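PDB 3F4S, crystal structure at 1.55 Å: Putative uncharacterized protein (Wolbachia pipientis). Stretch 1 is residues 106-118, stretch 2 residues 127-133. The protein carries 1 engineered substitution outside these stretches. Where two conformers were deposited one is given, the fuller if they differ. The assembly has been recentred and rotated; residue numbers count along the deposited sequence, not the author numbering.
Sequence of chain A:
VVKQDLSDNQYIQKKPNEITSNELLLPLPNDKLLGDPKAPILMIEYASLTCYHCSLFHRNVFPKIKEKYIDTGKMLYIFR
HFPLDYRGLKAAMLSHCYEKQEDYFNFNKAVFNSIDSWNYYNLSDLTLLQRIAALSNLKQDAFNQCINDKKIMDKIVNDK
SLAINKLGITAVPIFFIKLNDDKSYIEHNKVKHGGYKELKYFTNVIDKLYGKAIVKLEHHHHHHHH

Stretch 1, residues 106-118: NFNKAVFNSIDSW
Stretch 2, residues 127-133: TLLQRIA

The contact is marked by a methyl group seated on an indole: Leu-128 CD2 lies 3.7 Å from the centroid of the five-membered ring of Trp-118 and 15° off the ring normal, a CH-pi arrangement over one face. Trp-118 reaches it although its CA-to-CB bond points away; chi1 -70° (m) and chi2 112° bring the ring back, so that Trp-118 CH2 also comes within 3.7 Å of Leu-129 CD2. Leu-128 (t, chi2 53°) meanwhile places CD2 3.5 Å from Ser-114 O and CD1 3.6 Å from Ser-114 CB.

Stretch 1 is helical from 106 to 113, and Ser-114 (phi/psi -103/17) is the first residue to leave helical values. A 3-10 turn follows, ending at Ser-117, with Ser-117 N donating to Ser-114 O at 2.7 Å; Trp-118 is extended at -61/163. Stretch 2 is helical throughout. The two helix axes run at 136° and approach to 10.7 Å, with CA-CA register of 7.2 Å for Ala-110 and Ile-132 and 5.9 Å for Trp-118 and Leu-128.

Along the first helix the packing is apolar. Ile-132 (m, t) points toward stretch 1, its CD1 3.8 Å from Val-111 CG2 and 4.2 Å from Ala-110 CB, while its CG2 lies 3.8 Å from Phe-107 CE1. The t rotamer of Phe-107 carries its ring end nearer than its sideways CA-to-CB bond suggests.

The polar part centres on Arg-131 (chi1 178°, chi2 -111°, chi3 -80°, chi4 -177°). Its NH1 donates to Ser-114 OG at 2.9 Å, with an N-H...acceptor angle of 134°, and NH2 stands 3.1 Å from Ser-117 OG; both hydroxyls lie at the guanidinium edge, near its plane. A water accepts from Arg-131 NH2 at 2.9 Å and donates weakly to Ser-114 OG at 3.3 Å, bridging the stretches a second time.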

# COMPACT_ATOMS: atom_id res chain seq x y z
N ASN A 106 -1.16 -5.70 -8.51
CA ASN A 106 -1.60 -7.09 -8.64
C ASN A 106 -0.68 -8.06 -7.90
O ASN A 106 -1.13 -9.08 -7.38
CB ASN A 106 -1.76 -7.50 -10.10
CG ASN A 106 -3.08 -7.04 -10.69
OD1 ASN A 106 -4.02 -6.75 -9.96
ND2 ASN A 106 -3.15 -6.96 -12.01
N PHE A 107 0.61 -7.73 -7.84
CA PHE A 107 1.52 -8.56 -7.07
C PHE A 107 1.17 -8.48 -5.58
O PHE A 107 1.01 -9.51 -4.91
CB PHE A 107 2.99 -8.16 -7.28
CG PHE A 107 3.91 -8.85 -6.32
CD1 PHE A 107 4.38 -10.14 -6.59
CD2 PHE A 107 4.25 -8.26 -5.11
CE1 PHE A 107 5.22 -10.79 -5.70
CE2 PHE A 107 5.08 -8.91 -4.20
CZ PHE A 107 5.56 -10.18 -4.50
N ASN A 108 1.06 -7.27 -5.05
CA ASN A 108 0.71 -7.11 -3.64
C ASN A 108 -0.62 -7.78 -3.32
O ASN A 108 -0.76 -8.44 -2.29
CB ASN A 108 0.73 -5.64 -3.22
CG ASN A 108 2.13 -5.06 -3.24
OD1 ASN A 108 3.09 -5.75 -2.91
ND2 ASN A 108 2.25 -3.81 -3.65
N LYS A 109 -1.59 -7.61 -4.22
CA LYS A 109 -2.90 -8.25 -4.10
C LYS A 109 -2.79 -9.77 -3.99
O LYS A 109 -3.45 -10.41 -3.15
CB LYS A 109 -3.80 -7.87 -5.29
CG LYS A 109 -5.18 -8.51 -5.23
CD LYS A 109 -6.14 -7.81 -6.18
CE LYS A 109 -5.70 -7.99 -7.62
NZ LYS A 109 -6.10 -9.32 -8.15
N ALA A 110 -1.94 -10.36 -4.83
CA ALA A 110 -1.74 -11.81 -4.82
C ALA A 110 -1.12 -12.26 -3.49
O ALA A 110 -1.52 -13.28 -2.94
CB ALA A 110 -0.85 -12.23 -5.97
N VAL A 111 -0.15 -11.51 -2.99
CA VAL A 111 0.45 -11.87 -1.70
C VAL A 111 -0.60 -11.82 -0.58
O VAL A 111 -0.74 -12.77 0.19
CB VAL A 111 1.70 -11.00 -1.36
CG1 VAL A 111 2.29 -11.41 -0.01
CG2 VAL A 111 2.76 -11.12 -2.49
N PHE A 112 -1.33 -10.71 -0.50
CA PHE A 112 -2.43 -10.62 0.47
C PHE A 112 -3.40 -11.81 0.34
O PHE A 112 -3.76 -12.45 1.34
CB PHE A 112 -3.24 -9.34 0.27
CG PHE A 112 -2.63 -8.10 0.87
CD1 PHE A 112 -2.25 -8.04 2.20
CD2 PHE A 112 -2.50 -6.96 0.09
CE1 PHE A 112 -1.73 -6.86 2.75
CE2 PHE A 112 -1.98 -5.78 0.62
CZ PHE A 112 -1.59 -5.73 1.94
N ASN A 113 -3.81 -12.10 -0.90
CA ASN A 113 -4.78 -13.15 -1.18
C ASN A 113 -4.31 -14.53 -0.75
O ASN A 113 -5.12 -15.40 -0.46
CB ASN A 113 -5.11 -13.19 -2.67
CG ASN A 113 -6.13 -12.15 -3.07
OD1 ASN A 113 -6.81 -11.59 -2.23
ND2 ASN A 113 -6.23 -11.90 -4.37
N SER A 114 -3.00 -14.72 -0.72
CA SER A 114 -2.45 -16.06 -0.50
C SER A 114 -1.93 -16.26 0.92
O SER A 114 -1.19 -17.21 1.19
CB SER A 114 -1.35 -16.34 -1.52
OG SER A 114 -1.87 -16.25 -2.84
N ILE A 115 -2.34 -15.39 1.84
CA ILE A 115 -1.79 -15.40 3.19
C ILE A 115 -1.82 -16.79 3.87
O ILE A 115 -0.88 -17.14 4.59
CB ILE A 115 -2.48 -14.33 4.09
CG1 ILE A 115 -1.74 -14.19 5.43
CG2 ILE A 115 -3.94 -14.67 4.31
CD1 ILE A 115 -2.19 -12.98 6.22
N ASP A 116 -2.88 -17.57 3.64
CA ASP A 116 -2.99 -18.91 4.23
C ASP A 116 -1.90 -19.88 3.74
O ASP A 116 -1.74 -20.97 4.29
CB ASP A 116 -4.35 -19.56 3.95
CG ASP A 116 -5.50 -18.89 4.68
OD1 ASP A 116 -5.31 -17.87 5.38
OD2 ASP A 116 -6.63 -19.40 4.53
N SER A 117 -1.18 -19.49 2.69
CA SER A 117 -0.26 -20.42 2.04
C SER A 117 1.21 -20.28 2.43
O SER A 117 2.05 -21.04 1.95
CB SER A 117 -0.40 -20.33 0.52
OG SER A 117 -1.66 -20.79 0.09
N TRP A 118 1.54 -19.29 3.27
CA TRP A 118 2.89 -19.23 3.81
C TRP A 118 3.17 -20.50 4.62
O TRP A 118 2.24 -21.22 5.00
CB TRP A 118 3.05 -18.02 4.75
CG TRP A 118 3.04 -16.69 4.08
CD1 TRP A 118 2.07 -15.73 4.18
CD2 TRP A 118 4.07 -16.14 3.25
NE1 TRP A 118 2.42 -14.63 3.44
CE2 TRP A 118 3.64 -14.85 2.87
CE3 TRP A 118 5.30 -16.62 2.78
CZ2 TRP A 118 4.41 -14.02 2.04
CZ3 TRP A 118 6.06 -15.79 1.95
CH2 TRP A 118 5.61 -14.51 1.60
N THR A 127 8.49 -20.40 -0.63
CA THR A 127 7.78 -21.13 -1.69
C THR A 127 6.59 -20.33 -2.24
O THR A 127 6.33 -20.32 -3.44
CB THR A 127 7.28 -22.50 -1.17
OG1 THR A 127 8.40 -23.31 -0.80
CG2 THR A 127 6.48 -23.23 -2.25
N LEU A 128 5.86 -19.65 -1.36
CA LEU A 128 4.71 -18.88 -1.81
C LEU A 128 5.13 -17.84 -2.85
O LEU A 128 4.46 -17.66 -3.87
CB LEU A 128 3.99 -18.19 -0.64
CG LEU A 128 2.87 -17.23 -1.07
CD1 LEU A 128 1.86 -17.91 -2.02
CD2 LEU A 128 2.14 -16.67 0.15
N LEU A 129 6.24 -17.15 -2.59
CA LEU A 129 6.73 -16.16 -3.55
C LEU A 129 7.20 -16.81 -4.86
O LEU A 129 7.03 -16.23 -5.92
CB LEU A 129 7.84 -15.28 -2.94
CG LEU A 129 7.46 -14.46 -1.69
CD1 LEU A 129 8.60 -13.55 -1.26
CD2 LEU A 129 6.18 -13.67 -1.91
N GLN A 130 7.79 -18.00 -4.78
CA GLN A 130 8.16 -18.74 -5.99
C GLN A 130 6.91 -19.03 -6.82
O GLN A 130 6.94 -18.93 -8.04
CB GLN A 130 8.87 -20.05 -5.66
CG GLN A 130 10.16 -19.91 -4.88
CD GLN A 130 10.82 -21.25 -4.57
OE1 GLN A 130 10.37 -22.30 -5.04
NE2 GLN A 130 11.89 -21.22 -3.79
N ARG A 131 5.83 -19.39 -6.14
CA ARG A 131 4.58 -19.70 -6.83
C ARG A 131 4.01 -18.46 -7.50
O ARG A 131 3.61 -18.48 -8.67
CB ARG A 131 3.56 -20.31 -5.86
CG ARG A 131 2.21 -20.62 -6.50
CD ARG A 131 1.14 -19.69 -5.97
NE ARG A 131 0.65 -20.15 -4.67
CZ ARG A 131 -0.32 -19.58 -3.98
NH1 ARG A 131 -0.93 -18.48 -4.44
NH2 ARG A 131 -0.69 -20.10 -2.82
N ILE A 132 3.98 -17.36 -6.76
CA ILE A 132 3.45 -16.12 -7.32
C ILE A 132 4.31 -15.63 -8.49
O ILE A 132 3.78 -15.15 -9.50
CB ILE A 132 3.31 -15.04 -6.23
CG1 ILE A 132 2.20 -15.45 -5.25
CG2 ILE A 132 3.04 -13.68 -6.86
CD1 ILE A 132 2.04 -14.53 -4.04
N ALA A 133 5.62 -15.75 -8.35
CA ALA A 133 6.55 -15.39 -9.42
C ALA A 133 6.29 -16.23 -10.67
O ALA A 133 6.22 -15.70 -11.78
CB ALA A 133 7.99 -15.57 -8.94
O HOH W 1 -3.44 -19.18 -2.44